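Local coordinates for Lmo0325 protein (Listeria monocytogenes EGD-e, PDB 4RYK) that probably binds DNA as a dimeric transcriptional regulator of the Rgg type, joining a helix-turn-helix domain to an all-helical C-terminal domain, at residues Leu50-Phe53 and Glu54-Leu57; Ile60-Pro63 and Leu64-Phe68; Asp143-Lys146 and Lys147-His150; His150-Leu153 and Trp154-Thr158; Lys271-Ile274 and Gln275-Glu279. All coordinates share one frame; numbering follows the deposited sequence.

Contact 1: residues Leu50-Phe53 and Glu54-Leu57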
loop_
_atom_site.group_PDB
_atom_site.type_symbol
_atom_site.label_atom_id
_atom_site.label_comp_id
_atom_site.label_asym_id
_atom_site.label_seq_id
_atom_site.Cartn_x
_atom_site.Cartn_y
_atom_site.Cartn_z
ATOM N N LEU A 50 23.184 5.452 -5.695
ATOM C CA LEU A 50 21.900 4.793 -5.745
ATOM C C LEU A 50 21.884 3.533 -6.620
ATOM O O LEU A 50 21.251 2.539 -6.237
ATOM C CB LEU A 50 20.803 5.764 -6.189
ATOM C CG LEU A 50 19.415 5.198 -6.442
ATOM C CD1 LEU A 50 18.838 4.473 -5.237
ATOM C CD2 LEU A 50 18.510 6.367 -6.823
ATOM N N SER A 51 22.575 3.527 -7.750
ATOM C CA SER A 51 22.544 2.315 -8.583
ATOM C C SER A 51 23.268 1.172 -7.909
ATOM O O SER A 51 22.838 0.046 -8.031
ATOM C CB SER A 51 23.084 2.518 -10.005
ATOM O OG SER A 51 24.139 3.411 -9.981
ATOM N N LEU A 52 24.355 1.447 -7.201
ATOM C CA LEU A 52 25.063 0.384 -6.515
ATOM C C LEU A 52 24.247 -0.091 -5.347
ATOM O O LEU A 52 24.219 -1.288 -5.033
ATOM C CB LEU A 52 26.408 0.865 -6.021
ATOM C CG LEU A 52 27.358 1.110 -7.198
ATOM C CD1 LEU A 52 28.598 1.803 -6.695
ATOM C CD2 LEU A 52 27.725 -0.196 -7.887
ATOM N N PHE A 53 23.574 0.855 -4.704
ATOM C CA PHE A 53 22.743 0.542 -3.553
ATOM C C PHE A 53 21.616 -0.425 -3.905
ATOM O O PHE A 53 21.404 -1.373 -3.167
ATOM C CB PHE A 53 22.191 1.802 -2.907
ATOM C CG PHE A 53 21.522 1.570 -1.585
ATOM C CD1 PHE A 53 22.275 1.212 -0.457
ATOM C CD2 PHE A 53 20.161 1.759 -1.433
ATOM C CE1 PHE A 53 21.672 1.020 0.775
ATOM C CE2 PHE A 53 19.560 1.539 -0.209
ATOM C CZ PHE A 53 20.314 1.173 0.900
ATOM N N GLU A 54 20.949 -0.241 -5.047
ATOM C CA GLU A 54 19.890 -1.154 -5.496
ATOM C C GLU A 54 20.435 -2.571 -5.659
ATOM O O GLU A 54 19.751 -3.546 -5.343
ATOM C CB GLU A 54 19.276 -0.724 -6.834
ATOM C CG GLU A 54 18.556 0.616 -6.867
ATOM C CD GLU A 54 17.603 0.706 -8.086
ATOM O OE1 GLU A 54 17.912 1.402 -9.101
ATOM O OE2 GLU A 54 16.548 0.041 -8.063
ATOM N N GLU A 55 21.662 -2.705 -6.154
ATOM C CA GLU A 55 22.228 -4.055 -6.347
ATOM C C GLU A 55 22.503 -4.706 -5.009
ATOM O O GLU A 55 22.291 -5.913 -4.833
ATOM C CB GLU A 55 23.500 -3.995 -7.183
ATOM C CG GLU A 55 23.256 -3.486 -8.600
ATOM C CD GLU A 55 24.537 -3.205 -9.349
ATOM O OE1 GLU A 55 25.536 -3.931 -9.169
ATOM O OE2 GLU A 55 24.543 -2.249 -10.153
ATOM N N ILE A 56 22.973 -3.918 -4.052
ATOM C CA ILE A 56 23.259 -4.455 -2.700
ATOM C C ILE A 56 21.968 -4.897 -2.036
ATOM O O ILE A 56 21.881 -5.969 -1.443
ATOM C CB ILE A 56 23.980 -3.397 -1.843
ATOM C CG1 ILE A 56 25.407 -3.229 -2.378
ATOM C CG2 ILE A 56 23.980 -3.815 -0.393
ATOM C CD1 ILE A 56 26.075 -1.917 -1.993
ATOM N N LEU A 57 20.934 -4.075 -2.157
ATOM C CA LEU A 57 19.629 -4.434 -1.588
ATOM C C LEU A 57 19.125 -5.747 -2.106
ATOM O O LEU A 57 18.479 -6.528 -1.378
ATOM C CB LEU A 57 18.603 -3.355 -1.887
ATOM C CG LEU A 57 18.679 -2.103 -1.023
ATOM C CD1 LEU A 57 17.584 -1.153 -1.508
ATOM C CD2 LEU A 57 18.541 -2.387 0.458
#
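Leu-57 lies against the ring of Phe-53, one helical turn earlier, with its branch carbon CG placed over one face toward the rim, in a CH-pi contact 4.2 Å from the ring centroid. Both of its methyls reach the rim, CD1 at 3.6 Å from Phe-53 CE2 and CD2 at 4.0 Å from Phe-53 CZ. The anti torsion of the phenylalanine (chi1 -170°) puts its ring beside the carbonyl carbon, where Leu-57 can reach its face, while Leu-57 CG takes the position beside its own N. Beneath the pair, Leu-57 N donates to Phe-53 O at 2.9 Å and 166°, the helical bond that sets them one turn apart. On another side of the helix the aliphatic part of Glu-54 passes Leu-50, CG lying 4.2 Å from Leu-50 CD1, and its carboxylate continues to Tyr-10 and Arg-72 of the second subunit. Further out, Phe-67 meets the Phe-53 ring edge-to-face, and Ile-14 of helix 10-20 packs on Phe-53, Ile-56 and Leu-57. Such i to i+4 packing on helix 50-60 forms part of the hydrophobic core of a helix-turn-helix domain of the XRE type.

Contact 2: residues Ile60-Pro63 and Leu64-Phe68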
loop_
_atom_site.group_PDB
_atom_site.type_symbol
_atom_site.label_atom_id
_atom_site.label_comp_id
_atom_site.label_asym_id
_atom_site.label_seq_id
_atom_site.Cartn_x
_atom_site.Cartn_y
_atom_site.Cartn_z
ATOM N N ILE A 60 20.633 -8.714 -0.270
ATOM C CA ILE A 60 20.148 -9.011 1.060
ATOM C C ILE A 60 18.646 -9.205 1.031
ATOM O O ILE A 60 18.057 -9.451 2.077
ATOM C CB ILE A 60 20.571 -7.970 2.119
ATOM C CG1 ILE A 60 20.097 -6.556 1.756
ATOM C CG2 ILE A 60 22.079 -7.914 2.282
ATOM C CD1 ILE A 60 19.988 -5.630 2.939
HETATM N N MSE A 61 18.033 -9.176 -0.174
HETATM C CA MSE A 61 16.595 -9.413 -0.333
HETATM C C MSE A 61 15.720 -8.462 0.456
HETATM O O MSE A 61 14.753 -8.867 1.139
HETATM C CB MSE A 61 16.294 -10.837 0.094
HETATM C CG MSE A 61 16.546 -11.747 -1.090
HETATM SE SE MSE A 61 18.217 -12.603 -0.617
HETATM C CE MSE A 61 17.311 -13.928 0.586
ATOM N N VAL A 62 16.050 -7.191 0.388
ATOM C CA VAL A 62 15.231 -6.183 1.009
ATOM C C VAL A 62 14.894 -5.126 -0.041
ATOM O O VAL A 62 15.787 -4.470 -0.491
ATOM C CB VAL A 62 15.975 -5.517 2.177
ATOM C CG1 VAL A 62 15.148 -4.385 2.725
ATOM C CG2 VAL A 62 16.239 -6.529 3.293
ATOM N N PRO A 63 13.622 -5.002 -0.441
ATOM C CA PRO A 63 13.269 -3.929 -1.402
ATOM C C PRO A 63 13.556 -2.570 -0.800
ATOM O O PRO A 63 13.455 -2.370 0.415
ATOM C CB PRO A 63 11.747 -4.107 -1.605
ATOM C CG PRO A 63 11.502 -5.585 -1.342
ATOM C CD PRO A 63 12.515 -5.981 -0.267
ATOM N N LEU A 64 13.902 -1.645 -1.657
ATOM C CA LEU A 64 14.176 -0.257 -1.293
ATOM C C LEU A 64 13.164 0.337 -0.319
ATOM O O LEU A 64 13.537 0.917 0.677
ATOM C CB LEU A 64 14.256 0.577 -2.593
ATOM C CG LEU A 64 14.666 2.048 -2.472
ATOM C CD1 LEU A 64 16.032 2.219 -1.849
ATOM C CD2 LEU A 64 14.641 2.742 -3.845
ATOM N N ASP A 65 11.876 0.196 -0.585
ATOM C CA ASP A 65 10.910 0.846 0.273
ATOM C C ASP A 65 10.929 0.219 1.688
ATOM O O ASP A 65 10.664 0.909 2.661
ATOM C CB ASP A 65 9.511 0.667 -0.308
ATOM C CG ASP A 65 8.465 1.506 0.414
ATOM O OD1 ASP A 65 8.521 2.756 0.233
ATOM O OD2 ASP A 65 7.573 0.941 1.117
ATOM N N GLU A 66 11.150 -1.096 1.780
ATOM C CA GLU A 66 11.189 -1.784 3.101
ATOM C C GLU A 66 12.431 -1.303 3.807
ATOM O O GLU A 66 12.425 -1.042 5.024
ATOM C CB GLU A 66 11.216 -3.310 2.935
ATOM C CG GLU A 66 11.214 -4.030 4.280
ATOM C CD GLU A 66 11.379 -5.532 4.199
ATOM O OE1 GLU A 66 11.411 -6.135 3.096
ATOM O OE2 GLU A 66 11.440 -6.107 5.299
ATOM N N PHE A 67 13.522 -1.153 3.053
ATOM C CA PHE A 67 14.736 -0.682 3.676
ATOM C C PHE A 67 14.462 0.670 4.341
ATOM O O PHE A 67 14.878 0.884 5.496
ATOM C CB PHE A 67 15.896 -0.580 2.667
ATOM C CG PHE A 67 17.123 0.089 3.232
ATOM C CD1 PHE A 67 17.267 1.470 3.172
ATOM C CD2 PHE A 67 18.117 -0.663 3.847
ATOM C CE1 PHE A 67 18.360 2.104 3.730
ATOM C CE2 PHE A 67 19.222 -0.022 4.418
ATOM C CZ PHE A 67 19.338 1.351 4.338
ATOM N N PHE A 68 13.767 1.582 3.619
ATOM C CA PHE A 68 13.548 2.883 4.191
ATOM C C PHE A 68 12.584 2.871 5.344
ATOM O O PHE A 68 12.710 3.676 6.267
ATOM C CB PHE A 68 13.151 3.976 3.152
ATOM C CG PHE A 68 14.337 4.613 2.552
ATOM C CD1 PHE A 68 14.955 5.676 3.182
ATOM C CD2 PHE A 68 14.930 4.066 1.438
ATOM C CE1 PHE A 68 16.113 6.250 2.666
ATOM C CE2 PHE A 68 16.106 4.607 0.931
ATOM C CZ PHE A 68 16.691 5.702 1.549
HETATM O O HOH W 1 12.749 -8.464 2.816
#
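Val-62 sets its methyl CG1 against the start of the next helix, 3.6 Å from Phe-67 N and 3.9 Å from Phe-67 CB. That methyl is anti to the backbone N (chi1 175°), the rotation that turns it toward the helix. Next to it, the ring of Pro-63 is crossed by the extended chain of Glu-66, whose OE1 comes to 3.5 Å from Pro-63 CD. The backbone here makes a compact junction within the helix-turn-helix domain: helix 50-60 ends in a Schellman motif, with Met-61, a selenomethionine, taking positive phi, and only two residues later Pro-63 is the N-cap of helix 64-71. Pro-63 O accepts from Phe-67 N at 2.9 Å, the first turn of the new helix closing on its cap. A water at the same corner lies within hydrogen-bonding distance of Met-61 O (2.6 Å) and Glu-66 OE1 (2.7 Å), linking the carboxylate to the end of the preceding helix. The other oxygen, Glu-66 OE2, accepts from Leu-161 N of the second subunit. Nearby, Asp-65 also reaches across the dimer to Tyr-196 of that subunit, while within its own chain it forms a salt bridge with Arg-198.

Contact 3: residues Asp143-Lys146 and Lys147-His150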
loop_
_atom_site.group_PDB
_atom_site.type_symbol
_atom_site.label_atom_id
_atom_site.label_comp_id
_atom_site.label_asym_id
_atom_site.label_seq_id
_atom_site.Cartn_x
_atom_site.Cartn_y
_atom_site.Cartn_z
ATOM N N ASP A 143 -7.615 36.011 -1.923
ATOM C CA ASP A 143 -7.423 35.725 -3.327
ATOM C C ASP A 143 -5.985 35.372 -3.603
ATOM O O ASP A 143 -5.759 34.572 -4.474
ATOM C CB ASP A 143 -7.843 36.899 -4.236
ATOM C CG ASP A 143 -9.353 36.981 -4.416
ATOM O OD1 ASP A 143 -10.005 35.908 -4.360
ATOM O OD2 ASP A 143 -9.888 38.109 -4.603
ATOM N N GLU A 144 -5.031 35.975 -2.889
ATOM C CA GLU A 144 -3.607 35.752 -3.157
ATOM C C GLU A 144 -3.232 34.278 -3.048
ATOM O O GLU A 144 -2.502 33.769 -3.867
ATOM C CB GLU A 144 -2.705 36.588 -2.243
ATOM C CG GLU A 144 -2.646 36.153 -0.780
ATOM C CD GLU A 144 -2.179 37.277 0.157
ATOM O OE1 GLU A 144 -0.990 37.655 0.087
ATOM O OE2 GLU A 144 -2.980 37.787 0.975
ATOM N N TYR A 145 -3.766 33.584 -2.060
ATOM C CA TYR A 145 -3.388 32.194 -1.882
ATOM C C TYR A 145 -4.094 31.318 -2.887
ATOM O O TYR A 145 -3.529 30.368 -3.347
ATOM C CB TYR A 145 -3.642 31.727 -0.449
ATOM C CG TYR A 145 -2.926 32.576 0.569
ATOM C CD1 TYR A 145 -1.549 32.744 0.503
ATOM C CD2 TYR A 145 -3.615 33.223 1.563
ATOM C CE1 TYR A 145 -0.879 33.522 1.402
ATOM C CE2 TYR A 145 -2.950 34.008 2.489
ATOM C CZ TYR A 145 -1.578 34.150 2.391
ATOM O OH TYR A 145 -0.895 34.936 3.288
ATOM N N LYS A 146 -5.317 31.643 -3.251
ATOM C CA LYS A 146 -6.014 30.853 -4.266
ATOM C C LYS A 146 -5.342 31.025 -5.627
ATOM O O LYS A 146 -5.221 30.087 -6.403
ATOM C CB LYS A 146 -7.454 31.294 -4.378
ATOM C CG LYS A 146 -8.280 31.069 -3.116
ATOM C CD LYS A 146 -9.453 32.042 -3.074
ATOM C CE LYS A 146 -10.343 31.968 -4.317
ATOM N NZ LYS A 146 -10.980 33.287 -4.605
ATOM N N LYS A 147 -4.894 32.242 -5.904
ATOM C CA LYS A 147 -4.153 32.505 -7.113
ATOM C C LYS A 147 -2.851 31.702 -7.182
ATOM O O LYS A 147 -2.476 31.178 -8.236
ATOM C CB LYS A 147 -3.847 33.988 -7.207
ATOM C CG LYS A 147 -3.067 34.368 -8.451
ATOM C CD LYS A 147 -2.997 35.885 -8.564
ATOM C CE LYS A 147 -1.754 36.336 -9.321
ATOM N NZ LYS A 147 -1.801 35.806 -10.700
ATOM N N ILE A 148 -2.133 31.632 -6.077
ATOM C CA ILE A 148 -0.888 30.865 -6.069
ATOM C C ILE A 148 -1.148 29.393 -6.426
ATOM O O ILE A 148 -0.418 28.780 -7.175
ATOM C CB ILE A 148 -0.184 30.986 -4.715
ATOM C CG1 ILE A 148 0.542 32.324 -4.636
ATOM C CG2 ILE A 148 0.831 29.859 -4.508
ATOM C CD1 ILE A 148 0.952 32.693 -3.217
ATOM N N ILE A 149 -2.200 28.839 -5.878
ATOM C CA ILE A 149 -2.508 27.438 -6.083
ATOM C C ILE A 149 -2.972 27.233 -7.527
ATOM O O ILE A 149 -2.498 26.359 -8.223
ATOM C CB ILE A 149 -3.602 26.989 -5.099
ATOM C CG1 ILE A 149 -3.046 27.032 -3.683
ATOM C CG2 ILE A 149 -4.110 25.588 -5.471
ATOM C CD1 ILE A 149 -4.130 27.124 -2.623
ATOM N N HIS A 150 -3.889 28.080 -7.973
ATOM C CA HIS A 150 -4.333 28.048 -9.363
ATOM C C HIS A 150 -3.163 28.106 -10.333
ATOM O O HIS A 150 -3.100 27.323 -11.296
ATOM C CB HIS A 150 -5.285 29.208 -9.683
ATOM C CG HIS A 150 -5.549 29.344 -11.140
ATOM N ND1 HIS A 150 -4.725 30.073 -11.979
ATOM C CD2 HIS A 150 -6.479 28.765 -11.930
ATOM C CE1 HIS A 150 -5.167 29.965 -13.223
ATOM N NE2 HIS A 150 -6.237 29.188 -13.220
#
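Tyr-145 and Ile-148 touch lightly on one flank of helix 143-153, a surface helix of the Rgg-type C-terminal domain, with Tyr-145 CD1 and Ile-148 CD1 4.5 Å apart. Both side chains face helix 113-132: Ala-118 packs on each, and His-121 stacks on the tyrosine ring, while Glu-144 CG stands over the centre of one ring face, 3.6 Å above the plane. A closer approach is of a methyl to a backbone oxygen: Ile-149 CD1 lies 3.4 Å from Tyr-145 O, its CG1 branch starting beside the backbone N (chi1 -67°). The main chain supplies four i to i+4 hydrogen bonds; that from His-150 N to Lys-146 O is 2.9 Å long and nearly straight at 170°. Charged groups pair along the helix. Lys-147 runs on to the next turn, where NZ forms a salt bridge with Asp-151. Lys-146, whose chain packs on Phe-173, bends at chi3 (56°), and its NZ makes a salt bridge of 2.8 Å to Asp-143 OD1, meeting that oxygen nearly along its C-O axis.

Contact 4: residues His150-Leu153 and Trp154-Thr158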
loop_
_atom_site.group_PDB
_atom_site.type_symbol
_atom_site.label_atom_id
_atom_site.label_comp_id
_atom_site.label_asym_id
_atom_site.label_seq_id
_atom_site.Cartn_x
_atom_site.Cartn_y
_atom_site.Cartn_z
ATOM N N HIS A 150 -3.889 28.080 -7.973
ATOM C CA HIS A 150 -4.333 28.048 -9.363
ATOM C C HIS A 150 -3.163 28.106 -10.333
ATOM O O HIS A 150 -3.100 27.323 -11.296
ATOM C CB HIS A 150 -5.285 29.208 -9.683
ATOM C CG HIS A 150 -5.549 29.344 -11.140
ATOM N ND1 HIS A 150 -4.725 30.073 -11.979
ATOM C CD2 HIS A 150 -6.479 28.765 -11.930
ATOM C CE1 HIS A 150 -5.167 29.965 -13.223
ATOM N NE2 HIS A 150 -6.237 29.188 -13.220
ATOM N N ASP A 151 -2.266 29.047 -10.086
ATOM C CA ASP A 151 -1.190 29.315 -11.040
ATOM C C ASP A 151 -0.119 28.232 -11.034
ATOM O O ASP A 151 0.585 28.073 -12.023
ATOM C CB ASP A 151 -0.498 30.636 -10.755
ATOM C CG ASP A 151 -1.362 31.849 -11.096
ATOM O OD1 ASP A 151 -2.433 31.677 -11.690
ATOM O OD2 ASP A 151 -0.957 32.962 -10.742
ATOM N N TYR A 152 0.051 27.538 -9.922
ATOM C CA TYR A 152 0.941 26.382 -9.900
ATOM C C TYR A 152 0.434 25.260 -10.832
ATOM O O TYR A 152 1.178 24.692 -11.607
ATOM C CB TYR A 152 1.054 25.819 -8.468
ATOM C CG TYR A 152 1.854 24.530 -8.432
ATOM C CD1 TYR A 152 3.241 24.554 -8.577
ATOM C CD2 TYR A 152 1.239 23.300 -8.307
ATOM C CE1 TYR A 152 3.998 23.392 -8.611
ATOM C CE2 TYR A 152 1.983 22.115 -8.284
ATOM C CZ TYR A 152 3.367 22.157 -8.428
ATOM O OH TYR A 152 4.151 20.990 -8.468
ATOM N N LEU A 153 -0.835 24.907 -10.723
ATOM C CA LEU A 153 -1.394 23.861 -11.575
ATOM C C LEU A 153 -1.633 24.291 -13.040
ATOM O O LEU A 153 -1.597 23.466 -13.941
ATOM C CB LEU A 153 -2.716 23.383 -11.010
ATOM C CG LEU A 153 -2.656 22.707 -9.629
ATOM C CD1 LEU A 153 -4.077 22.405 -9.161
ATOM C CD2 LEU A 153 -1.826 21.427 -9.674
ATOM N N TRP A 154 -1.977 25.561 -13.236
ATOM C CA TRP A 154 -2.203 26.158 -14.572
ATOM C C TRP A 154 -1.077 25.838 -15.496
ATOM O O TRP A 154 0.104 25.953 -15.148
ATOM C CB TRP A 154 -2.297 27.667 -14.381
ATOM C CG TRP A 154 -2.582 28.468 -15.517
ATOM C CD1 TRP A 154 -3.566 28.252 -16.446
ATOM C CD2 TRP A 154 -1.995 29.759 -15.827
ATOM N NE1 TRP A 154 -3.597 29.290 -17.332
ATOM C CE2 TRP A 154 -2.644 30.232 -16.989
ATOM C CE3 TRP A 154 -0.982 30.564 -15.223
ATOM C CZ2 TRP A 154 -2.311 31.518 -17.600
ATOM C CZ3 TRP A 154 -0.631 31.802 -15.828
ATOM C CH2 TRP A 154 -1.307 32.268 -17.011
ATOM N N LYS A 155 -1.456 25.387 -16.672
ATOM C CA LYS A 155 -0.533 25.045 -17.777
ATOM C C LYS A 155 0.340 23.784 -17.553
ATOM O O LYS A 155 1.117 23.454 -18.406
ATOM C CB LYS A 155 0.326 26.254 -18.220
ATOM C CG LYS A 155 -0.474 27.354 -18.905
ATOM C CD LYS A 155 0.425 28.543 -19.353
ATOM C CE LYS A 155 0.788 29.425 -18.178
ATOM N NZ LYS A 155 1.533 30.623 -18.527
HETATM N N MSE A 156 0.206 23.081 -16.438
HETATM C CA MSE A 156 0.896 21.776 -16.309
HETATM C C MSE A 156 0.125 20.748 -17.106
HETATM O O MSE A 156 -1.125 20.724 -17.122
HETATM C CB MSE A 156 0.968 21.312 -14.867
HETATM C CG MSE A 156 1.838 22.211 -14.025
HETATM SE SE MSE A 156 2.007 21.548 -12.159
HETATM C CE MSE A 156 2.600 19.759 -12.574
ATOM N N GLN A 157 0.849 19.884 -17.770
ATOM C CA GLN A 157 0.237 18.927 -18.693
ATOM C C GLN A 157 0.167 17.553 -18.091
ATOM O O GLN A 157 -0.631 16.712 -18.531
ATOM C CB GLN A 157 1.069 18.801 -19.976
ATOM C CG GLN A 157 1.305 20.072 -20.742
ATOM C CD GLN A 157 0.021 20.705 -21.203
ATOM O OE1 GLN A 157 -0.007 21.906 -21.476
ATOM N NE2 GLN A 157 -1.064 19.915 -21.278
ATOM N N THR A 158 1.068 17.289 -17.147
ATOM C CA THR A 158 1.119 15.974 -16.504
ATOM C C THR A 158 1.373 16.193 -14.992
ATOM O O THR A 158 2.095 17.117 -14.573
ATOM C CB THR A 158 2.170 15.055 -17.116
ATOM O OG1 THR A 158 3.425 15.653 -16.956
ATOM C CG2 THR A 158 1.996 14.922 -18.570
HETATM O O HOH W 2 -2.688 21.211 -14.874
#
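The selenium of Met-156, a selenomethionine, sits over one face of the Tyr-152 ring, 4.2 Å from the centroid and 22° off the normal, a Met-aromatic contact with SE displaced toward the rim. A bend about the CG-SE bond (chi3 54°) directs the terminal methyl CE, while CG and SE pass beside Tyr-152 O. The phenol end of the ring is held elsewhere, by a hydrogen bond to Glu-163. A second pairing lies across the helix end: His-150 CE1 stands over a face of the Trp-154 indole, 3.8 Å from Trp-154 CG. The rings meet obliquely, the imidazole and the five-membered ring having centroids 5.0 Å apart and planes inclined at 33°. The opposite indole face carries Lys-155 CE. Asp-151 OD1 accepts from His-150 ND1 at 2.8 Å, on its anti side and with the acceptor in the imidazole plane, which should restrain rotation of that ring. These contacts sit at the C-terminus of helix 143-153, where Trp-154 is the first residue to leave helical geometry and a type II beta turn runs from Leu-153 to Met-156. Trp-154 N still donates to His-150 O at 2.9 Å, and the turn closes through Met-156 N to Leu-153 O at 3.1 Å, the donor standing above the carbonyl plane. A water also donates to Leu-153 O, at 2.7 Å, and to Met-156 O, bridging the two carbonyls. Ser-20 of the second subunit packs on Met-156.

Contact 5: residues Lys271-Ile274 and Gln275-Glu279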
loop_
_atom_site.group_PDB
_atom_site.type_symbol
_atom_site.label_atom_id
_atom_site.label_comp_id
_atom_site.label_asym_id
_atom_site.label_seq_id
_atom_site.Cartn_x
_atom_site.Cartn_y
_atom_site.Cartn_z
ATOM N N LYS A 271 -28.130 1.871 2.844
ATOM C CA LYS A 271 -28.224 1.240 4.160
ATOM C C LYS A 271 -27.343 -0.004 4.287
ATOM O O LYS A 271 -26.791 -0.256 5.328
ATOM C CB LYS A 271 -29.677 0.871 4.461
ATOM C CG LYS A 271 -30.575 2.087 4.673
ATOM C CD LYS A 271 -30.504 2.610 6.107
ATOM C CE LYS A 271 -31.481 1.858 7.016
ATOM N NZ LYS A 271 -31.454 2.326 8.437
ATOM N N ARG A 272 -27.210 -0.758 3.212
ATOM C CA ARG A 272 -26.369 -1.934 3.242
ATOM C C ARG A 272 -24.868 -1.530 3.369
ATOM O O ARG A 272 -24.088 -2.173 4.083
ATOM C CB ARG A 272 -26.634 -2.761 2.012
ATOM C CG ARG A 272 -25.663 -3.884 1.829
ATOM C CD ARG A 272 -26.195 -5.100 2.499
ATOM N NE ARG A 272 -26.014 -5.179 3.940
ATOM C CZ ARG A 272 -24.940 -5.672 4.568
ATOM N NH1 ARG A 272 -24.943 -5.743 5.896
ATOM N NH2 ARG A 272 -23.864 -6.087 3.894
ATOM N N ALA A 273 -24.464 -0.450 2.709
ATOM C CA ALA A 273 -23.097 -0.009 2.831
ATOM C C ALA A 273 -22.782 0.412 4.283
ATOM O O ALA A 273 -21.754 0.033 4.833
ATOM C CB ALA A 273 -22.812 1.118 1.877
ATOM N N ILE A 274 -23.671 1.179 4.890
ATOM C CA ILE A 274 -23.516 1.573 6.282
ATOM C C ILE A 274 -23.410 0.368 7.227
ATOM O O ILE A 274 -22.548 0.334 8.106
ATOM C CB ILE A 274 -24.689 2.480 6.661
ATOM C CG1 ILE A 274 -24.474 3.836 6.011
ATOM C CG2 ILE A 274 -24.875 2.622 8.182
ATOM C CD1 ILE A 274 -25.732 4.674 5.956
ATOM N N GLN A 275 -24.281 -0.609 7.046
ATOM C CA GLN A 275 -24.229 -1.836 7.843
ATOM C C GLN A 275 -22.933 -2.589 7.632
ATOM O O GLN A 275 -22.427 -3.226 8.544
ATOM C CB GLN A 275 -25.417 -2.718 7.460
ATOM C CG GLN A 275 -25.614 -4.017 8.227
ATOM C CD GLN A 275 -25.693 -3.884 9.743
ATOM O OE1 GLN A 275 -26.216 -2.891 10.290
ATOM N NE2 GLN A 275 -25.168 -4.920 10.446
ATOM N N THR A 276 -22.407 -2.534 6.411
ATOM C CA THR A 276 -21.182 -3.207 6.085
ATOM C C THR A 276 -20.035 -2.545 6.795
ATOM O O THR A 276 -19.181 -3.224 7.352
ATOM C CB THR A 276 -20.925 -3.258 4.575
ATOM O OG1 THR A 276 -21.948 -4.038 3.941
ATOM C CG2 THR A 276 -19.610 -3.939 4.312
ATOM N N TRP A 277 -19.992 -1.216 6.795
ATOM C CA TRP A 277 -18.956 -0.549 7.572
ATOM C C TRP A 277 -19.036 -0.959 9.062
ATOM O O TRP A 277 -17.991 -1.126 9.727
ATOM C CB TRP A 277 -19.042 0.970 7.463
ATOM C CG TRP A 277 -18.429 1.525 6.207
ATOM C CD1 TRP A 277 -17.184 1.285 5.743
ATOM C CD2 TRP A 277 -19.023 2.436 5.303
ATOM N NE1 TRP A 277 -16.963 1.970 4.602
ATOM C CE2 TRP A 277 -18.098 2.675 4.295
ATOM C CE3 TRP A 277 -20.283 3.031 5.216
ATOM C CZ2 TRP A 277 -18.355 3.526 3.234
ATOM C CZ3 TRP A 277 -20.553 3.842 4.156
ATOM C CH2 TRP A 277 -19.582 4.096 3.179
ATOM N N LYS A 278 -20.250 -1.127 9.581
ATOM C CA LYS A 278 -20.402 -1.561 10.973
ATOM C C LYS A 278 -19.880 -2.945 11.173
ATOM O O LYS A 278 -19.163 -3.180 12.134
ATOM C CB LYS A 278 -21.837 -1.547 11.464
ATOM C CG LYS A 278 -22.320 -0.140 11.669
ATOM C CD LYS A 278 -23.766 -0.089 12.097
ATOM C CE LYS A 278 -24.238 1.349 12.114
ATOM N NZ LYS A 278 -25.671 1.429 12.492
ATOM N N GLU A 279 -20.226 -3.835 10.258
ATOM C CA GLU A 279 -19.858 -5.239 10.416
ATOM C C GLU A 279 -18.356 -5.441 10.321
ATOM O O GLU A 279 -17.830 -6.403 10.863
ATOM C CB GLU A 279 -20.545 -6.046 9.364
ATOM C CG GLU A 279 -22.027 -6.148 9.608
ATOM C CD GLU A 279 -22.737 -6.834 8.466
ATOM O OE1 GLU A 279 -22.094 -7.030 7.417
ATOM O OE2 GLU A 279 -23.916 -7.181 8.618
#
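The guanidinium of Arg-272 has Thr-276 OG1 over one face, a close approach of 2.8 Å to NH2 that the angle rules out as a hydrogen bond, and the carboxylate of Glu-279 at its edge, the two planar groups 47° apart. Gln-275 CG approaches obliquely. The other flat group, the Trp-277 indole, is met obliquely by Ala-273 O and Ile-274 CA; its CZ3 is 4.2 Å from Ala-273 CB, and Tyr-289 of helix 283-300 stacks on it. The contact lies on helix 263-279 of the Rgg-type, TPR-like C-terminal domain, where the arginine face meets the same face of the second subunit. Arg-272 NH1 forms a salt bridge with Glu-279 OE2 at 3.2 Å, weak as a hydrogen bond; the stronger partner of each charge is across the dimer, Arg-272 NH2 pairing with Glu-279 OE1 of the second subunit and the reverse. Bends at chi2 (91°) and chi3 (-80°) bring the guanidinium over the next turn, beside Thr-276 and Glu-279. Gln-275 NE2 donates to Glu-279 OE2 at 3.2 Å, which should restrain the carboxylate. Arg-272 O is gripped twice, by Thr-276 N at 2.9 Å and by Thr-276 OG1 at 2.8 Å, the two donors arriving from opposite faces of the carbonyl plane.

Overall arrangement
Contacts 1 and 2 adjoin in the helix-turn-helix domain, their centres about 10 Å apart, and share a hydrophobic core through Phe-53, Leu-57, Leu-64 and Phe-67. Contacts 3 and 4 also join, both using helix 143-153 and sharing His-150: the first is dominated by backbone bonds and charges, the second is a helix end with aromatic, selenium and water contacts. Contact 5 stands apart in the same C-terminal domain, its centre about 39 Å from that of contact 4, and carries an Arg-272/Glu-279 pair within the chain and its reciprocal across the dimer. Contacts 1, 2, 4 and 5 are partly buried and all touch the second subunit; contact 3 is a surface contact and does not.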